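Local coordinates for protein chitinase (PDB 4TXG) that probably hydrolyses glycosidic bonds in chitin as a family 18 glycoside hydrolase and probably also binds this polysaccharide, at residues A191-D194 and G195-L199; Y315-M319 and N320-N324; S535-A539 and Y540-P544. All blocks are in the same frame, centred on the assembly; numbering follows the deposited sequence.

All three contacts are tight turns within the family 18 domain, and none touches another. Contact 1 reverses the chain after strand 185-193 and contact 2 follows strand 308-312, so both extend from strands of the same central sheet. The centre of contact 3 lies about 33 Å from the centre of the chain, against about 21 Å and 16 Å for contacts 1 and 2; all three are partly buried, but contact 2, unlike contacts 1 and 3, has no exposed residue among those that touch. A carboxylate organises contact 1, small apolar groups and weak bonds shape contact 2, and backbone carbonyls with an apolar pair define contact 3, the ending of a short helical turn.

Contact 1. Residues A191-D194 and G195-L199; sequences AHVD and GSNKL
Val193 and Leu199 form an antiparallel, non-hydrogen-bonded pair, their CA atoms 5.0 Å apart, where the chain leaving strand 185-193 doubles back through a type I turn from Asp194 to Asn197. Asn197 N bonds to Asp194 O (2.9 Å), and Asp194 N bonds nearly straight to Lys198 O (2.9 Å, 167°). Asn197 itself adopts positive phi, which asparagine tolerates better than most residues. Asp194 is the organiser: with chi1 at 71°, CG is tucked between its backbone N and carbonyl carbon, and OD1 thereby turns in over the loop. It accepts Ser196 N at 2.8 Å, an Asx turn, and Lys198 N at 3.0 Å, the two donors coming from opposite faces of the carboxylate plane. Its partner oxygen, OD2, lies 3.0 Å from a water that also approaches Leu199 O. Lys198 runs alongside, its NZ 5.9 Å from Asp194 OD2, too far for a salt bridge though the charges may attract weakly. Farther from the turn, Leu199 CD2 packs on Ala191 CB at 3.7 Å, while Val193 and Leu199 both rest on Phe293 of helix 287-304, where branched apolar residues suit burial. These features define a 3:5 beta-hairpin, a type I turn with a G1 bulge.

Contact 2. Residues Y315-M319 and N320-N324; sequences YPTSM and NNAGN
Ala322 CB lies against the methyl CG2 of Thr317 at 3.6 Å and Met319 O at 3.4 Å, with Met319 CB alongside. Alanine suits the place in that its short apolar methyl can meet both the Thr317 methyl and Met319 CB. The overlap follows from a type II turn, Met319 to Ala322, closed by a weak bond from Ala322 N to Met319 O (3.5 Å). Asn321 takes its third position with positive phi, a role asparagine fills well, and its OD1 bonds to Asn332. Thr317 divides its two branches: OG1 stands anti to the backbone N (chi1 -177°), where it weakly accepts Met319 N at 3.4 Å and bonds to Leu376 O, while CG2 turns in to Ala322. Ahead of this, Pro316 centres an inverse gamma turn. A water joins Ser318 O (2.7 Å) to the backbone N of Asn320, the second link being weak. Ala322 O lies near the plane of the Tyr315 ring, at its edge, 4.3 Å from CD2. Tyr315 follows a cis peptide bond and directly succeeds the DxxDxDxE signature of family 18; its side chain is about 4 Å from a bound caesium ion. The loop thus leaves barrel strand 308-312 and leads toward helix 328-331, with Tyr315 and Ala322 packed on Leu376, and Met319 and Ala322 on Tyr375, both of helix 374-377.

Contact 3. Residues S535-A539 and Y540-P544; sequences SYLAA and YGIDP
Leu537 O receives two backbone donors, Tyr540 N at 3.0 Å and Ile542 N at 3.1 Å, which reach it from opposite faces of its carbonyl plane. Next to it, Ala538 O takes Gly541 N at 2.8 Å, with 151° at the hydrogen. Tyr540 N has a second, weak link to Tyr536 O (3.4 Å), and Tyr536 O is also weakly met by Ala539 N. These bonds occupy the three successive amides from Tyr540 to Ile542, so the chain stops its helical turn without stranding N-H groups. Gly541 achieves the reversal through positive phi, easily adopted by a residue without a side chain. The tyrosine hydroxyls are satisfied farther away: that of Tyr536 by His524 ND1 and Asn527 ND2, that of Tyr540 by Trp505 NE1. Their aromatic bodies still contribute locally. Tyr540 has CG anti to its carbonyl carbon (chi1 -83°), which lays CD2 3.6 Å from Tyr536 O, and its CE2 approaches Tyr536 CD1 obliquely at 4.4 Å. Apolar cover comes from Leu537 and Ile542: Leu537 CD2 meets Ile542 CD1 at 4.3 Å, while Ile542 CB rests 3.3 Å from Leu537 O. Leu537 also touches His524 of helix 522-530, and Ile542 touches Ile504. The bond of Ile542 N to Leu537 O, that of Gly541 N to Ala538 O, the positive-phi glycine and the leucine-isoleucine contact together make a Schellman motif, the classic C-terminal cap, here ending a short 3-10 segment.

Contact 1. Residues A191-D194 and G195-L199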
# COMPACT_ATOMS: atom_id res chain seq x y z
N ALA A 191 -10.16 11.58 -4.09
CA ALA A 191 -11.58 11.67 -3.78
C ALA A 191 -11.76 11.43 -2.27
O ALA A 191 -10.85 10.97 -1.59
CB ALA A 191 -12.40 10.67 -4.59
N HIS A 192 -12.94 11.76 -1.76
CA HIS A 192 -13.24 11.50 -0.36
C HIS A 192 -14.63 10.89 -0.25
O HIS A 192 -15.35 10.80 -1.25
CB HIS A 192 -13.17 12.78 0.47
CG HIS A 192 -14.14 13.84 0.05
ND1 HIS A 192 -13.83 14.81 -0.87
CD2 HIS A 192 -15.43 14.07 0.42
CE1 HIS A 192 -14.88 15.60 -1.05
NE2 HIS A 192 -15.86 15.17 -0.27
N VAL A 193 -14.98 10.46 0.95
CA VAL A 193 -16.33 9.98 1.25
C VAL A 193 -17.13 11.15 1.79
O VAL A 193 -16.78 11.72 2.82
CB VAL A 193 -16.30 8.85 2.28
CG1 VAL A 193 -17.72 8.39 2.61
CG2 VAL A 193 -15.46 7.70 1.75
N ASP A 194 -18.20 11.55 1.09
CA ASP A 194 -18.88 12.77 1.50
C ASP A 194 -19.95 12.47 2.56
O ASP A 194 -20.07 11.34 3.03
CB ASP A 194 -19.46 13.53 0.29
CG ASP A 194 -20.66 12.86 -0.38
OD1 ASP A 194 -21.32 11.97 0.20
OD2 ASP A 194 -20.98 13.27 -1.51
N GLY A 195 -20.68 13.51 2.94
CA GLY A 195 -21.68 13.41 4.00
C GLY A 195 -22.84 12.48 3.70
O GLY A 195 -23.61 12.12 4.61
N SER A 196 -22.99 12.09 2.44
CA SER A 196 -24.03 11.14 2.05
C SER A 196 -23.42 9.77 1.76
O SER A 196 -24.05 8.91 1.13
CB SER A 196 -24.78 11.65 0.83
OG SER A 196 -25.45 12.87 1.15
N ASN A 197 -22.19 9.59 2.23
CA ASN A 197 -21.41 8.37 2.07
C ASN A 197 -21.11 8.02 0.62
O ASN A 197 -20.91 6.86 0.28
CB ASN A 197 -22.12 7.20 2.76
CG ASN A 197 -22.01 7.29 4.27
OD1 ASN A 197 -20.99 7.73 4.79
ND2 ASN A 197 -23.07 6.92 4.98
N LYS A 198 -21.02 9.04 -0.22
CA LYS A 198 -20.73 8.83 -1.63
C LYS A 198 -19.33 9.29 -1.99
O LYS A 198 -18.79 10.23 -1.38
CB LYS A 198 -21.76 9.56 -2.49
CG LYS A 198 -23.15 8.95 -2.34
CD LYS A 198 -24.23 9.99 -2.47
CE LYS A 198 -24.57 10.29 -3.90
NZ LYS A 198 -25.88 11.01 -3.96
N LEU A 199 -18.75 8.62 -2.97
CA LEU A 199 -17.45 9.02 -3.50
C LEU A 199 -17.56 10.42 -4.11
O LEU A 199 -18.45 10.68 -4.92
CB LEU A 199 -16.99 7.97 -4.53
CG LEU A 199 -15.56 8.01 -5.06
CD1 LEU A 199 -15.20 6.65 -5.63
CD2 LEU A 199 -15.39 9.10 -6.12
O HOH W 1 -20.91 12.61 -4.39

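Contact 2. Residues Y315-M319 and N320-N324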
# COMPACT_ATOMS: atom_id res chain seq x y z
N TYR A 315 -6.75 4.40 8.81
CA TYR A 315 -6.57 2.97 8.51
C TYR A 315 -7.66 2.16 9.19
O TYR A 315 -8.09 2.53 10.28
CB TYR A 315 -5.23 2.44 9.04
CG TYR A 315 -4.03 3.11 8.45
CD1 TYR A 315 -3.51 2.67 7.25
CD2 TYR A 315 -3.44 4.18 9.09
CE1 TYR A 315 -2.42 3.28 6.70
CE2 TYR A 315 -2.35 4.81 8.54
CZ TYR A 315 -1.84 4.35 7.34
OH TYR A 315 -0.74 4.97 6.80
N PRO A 316 -8.05 1.03 8.59
CA PRO A 316 -9.03 0.14 9.23
C PRO A 316 -8.36 -0.80 10.22
O PRO A 316 -8.42 -2.03 10.07
CB PRO A 316 -9.62 -0.63 8.04
CG PRO A 316 -8.43 -0.77 7.11
CD PRO A 316 -7.67 0.54 7.25
N THR A 317 -7.71 -0.24 11.23
CA THR A 317 -6.99 -1.07 12.18
C THR A 317 -7.55 -0.92 13.59
O THR A 317 -8.07 0.14 13.96
CB THR A 317 -5.48 -0.74 12.18
OG1 THR A 317 -4.78 -1.62 13.06
CG2 THR A 317 -5.23 0.71 12.60
N SER A 318 -7.44 -1.99 14.37
CA SER A 318 -7.93 -1.97 15.74
C SER A 318 -6.89 -1.44 16.76
O SER A 318 -7.16 -1.46 17.96
CB SER A 318 -8.38 -3.37 16.16
OG SER A 318 -7.26 -4.25 16.27
N MET A 319 -5.73 -0.97 16.29
CA MET A 319 -4.76 -0.32 17.17
C MET A 319 -5.31 1.03 17.62
O MET A 319 -5.73 1.83 16.80
CB MET A 319 -3.40 -0.10 16.48
CG MET A 319 -2.80 -1.33 15.81
SD MET A 319 -2.43 -2.71 16.91
CE MET A 319 -1.06 -2.09 17.86
N ASN A 320 -5.31 1.26 18.93
CA ASN A 320 -5.81 2.51 19.49
C ASN A 320 -4.92 3.68 19.08
O ASN A 320 -3.70 3.54 19.03
CB ASN A 320 -5.89 2.37 21.02
CG ASN A 320 -6.44 3.61 21.68
OD1 ASN A 320 -7.63 3.89 21.58
ND2 ASN A 320 -5.59 4.33 22.39
N ASN A 321 -5.53 4.82 18.75
CA ASN A 321 -4.81 6.04 18.34
C ASN A 321 -3.96 5.88 17.08
O ASN A 321 -3.00 6.62 16.88
CB ASN A 321 -3.91 6.55 19.46
CG ASN A 321 -4.69 7.17 20.61
OD1 ASN A 321 -5.87 7.48 20.49
ND2 ASN A 321 -4.01 7.36 21.74
N ALA A 322 -4.30 4.92 16.23
CA ALA A 322 -3.51 4.70 15.02
C ALA A 322 -3.93 5.65 13.91
O ALA A 322 -3.15 5.94 13.00
CB ALA A 322 -3.65 3.26 14.55
N GLY A 323 -5.16 6.15 13.98
CA GLY A 323 -5.67 7.02 12.94
C GLY A 323 -5.08 8.42 13.00
O GLY A 323 -4.34 8.76 13.93
N ASN A 324 -5.37 9.22 11.97
CA ASN A 324 -5.13 10.66 12.02
C ASN A 324 -5.75 11.16 13.32
O ASN A 324 -6.91 10.84 13.60
CB ASN A 324 -5.75 11.34 10.78
CG ASN A 324 -5.41 12.81 10.66
OD1 ASN A 324 -5.38 13.55 11.64
ND2 ASN A 324 -5.18 13.26 9.42
O HOH W 2 -6.04 -1.55 20.45

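Contact 3. Residues S535-A539 and Y540-P544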
# COMPACT_ATOMS: atom_id res chain seq x y z
N SER A 535 15.56 28.37 -7.71
CA SER A 535 14.99 29.65 -8.14
C SER A 535 13.48 29.73 -7.89
O SER A 535 12.89 30.81 -7.97
CB SER A 535 15.27 29.89 -9.62
OG SER A 535 14.62 28.91 -10.42
N TYR A 536 12.88 28.59 -7.60
CA TYR A 536 11.44 28.46 -7.36
C TYR A 536 11.00 28.79 -5.93
O TYR A 536 9.82 28.74 -5.62
CB TYR A 536 11.01 27.02 -7.69
CG TYR A 536 12.02 26.01 -7.18
CD1 TYR A 536 12.11 25.71 -5.83
CD2 TYR A 536 12.93 25.40 -8.05
CE1 TYR A 536 13.06 24.82 -5.34
CE2 TYR A 536 13.88 24.50 -7.57
CZ TYR A 536 13.94 24.22 -6.22
OH TYR A 536 14.88 23.33 -5.75
N LEU A 537 11.95 29.11 -5.04
CA LEU A 537 11.59 29.29 -3.63
C LEU A 537 10.53 30.37 -3.44
O LEU A 537 9.56 30.17 -2.70
CB LEU A 537 12.82 29.64 -2.79
CG LEU A 537 13.84 28.53 -2.51
CD1 LEU A 537 14.89 29.04 -1.53
CD2 LEU A 537 13.18 27.23 -2.00
N ALA A 538 10.71 31.50 -4.11
CA ALA A 538 9.77 32.62 -3.97
C ALA A 538 8.37 32.21 -4.44
O ALA A 538 7.37 32.63 -3.85
CB ALA A 538 10.27 33.83 -4.76
N ALA A 539 8.31 31.35 -5.46
CA ALA A 539 7.02 30.89 -5.98
C ALA A 539 6.26 30.04 -4.96
O ALA A 539 5.04 29.89 -5.07
CB ALA A 539 7.22 30.11 -7.28
N TYR A 540 6.97 29.49 -3.97
CA TYR A 540 6.34 28.74 -2.89
C TYR A 540 6.03 29.63 -1.69
O TYR A 540 5.62 29.15 -0.64
CB TYR A 540 7.23 27.57 -2.44
CG TYR A 540 7.07 26.34 -3.32
CD1 TYR A 540 5.89 25.60 -3.30
CD2 TYR A 540 8.09 25.93 -4.16
CE1 TYR A 540 5.73 24.49 -4.11
CE2 TYR A 540 7.93 24.81 -4.98
CZ TYR A 540 6.75 24.10 -4.95
OH TYR A 540 6.59 23.00 -5.75
N GLY A 541 6.22 30.94 -1.87
CA GLY A 541 5.97 31.89 -0.80
C GLY A 541 7.06 31.87 0.25
O GLY A 541 6.87 32.28 1.39
N ILE A 542 8.23 31.38 -0.15
CA ILE A 542 9.35 31.25 0.77
C ILE A 542 10.32 32.41 0.57
O ILE A 542 10.93 32.53 -0.49
CB ILE A 542 10.09 29.91 0.57
CG1 ILE A 542 9.18 28.74 0.94
CG2 ILE A 542 11.36 29.88 1.39
CD1 ILE A 542 9.74 27.37 0.57
N ASP A 543 10.45 33.26 1.59
CA ASP A 543 11.31 34.43 1.51
C ASP A 543 12.78 34.02 1.61
O ASP A 543 13.26 33.69 2.69
CB ASP A 543 10.95 35.42 2.62
CG ASP A 543 11.71 36.74 2.52
OD1 ASP A 543 12.69 36.85 1.76
OD2 ASP A 543 11.32 37.68 3.24
N PRO A 544 13.51 34.06 0.48
CA PRO A 544 14.88 33.55 0.44
C PRO A 544 15.88 34.43 1.20
O PRO A 544 17.07 34.10 1.21
CB PRO A 544 15.20 33.52 -1.05
CG PRO A 544 14.37 34.62 -1.62
CD PRO A 544 13.11 34.67 -0.80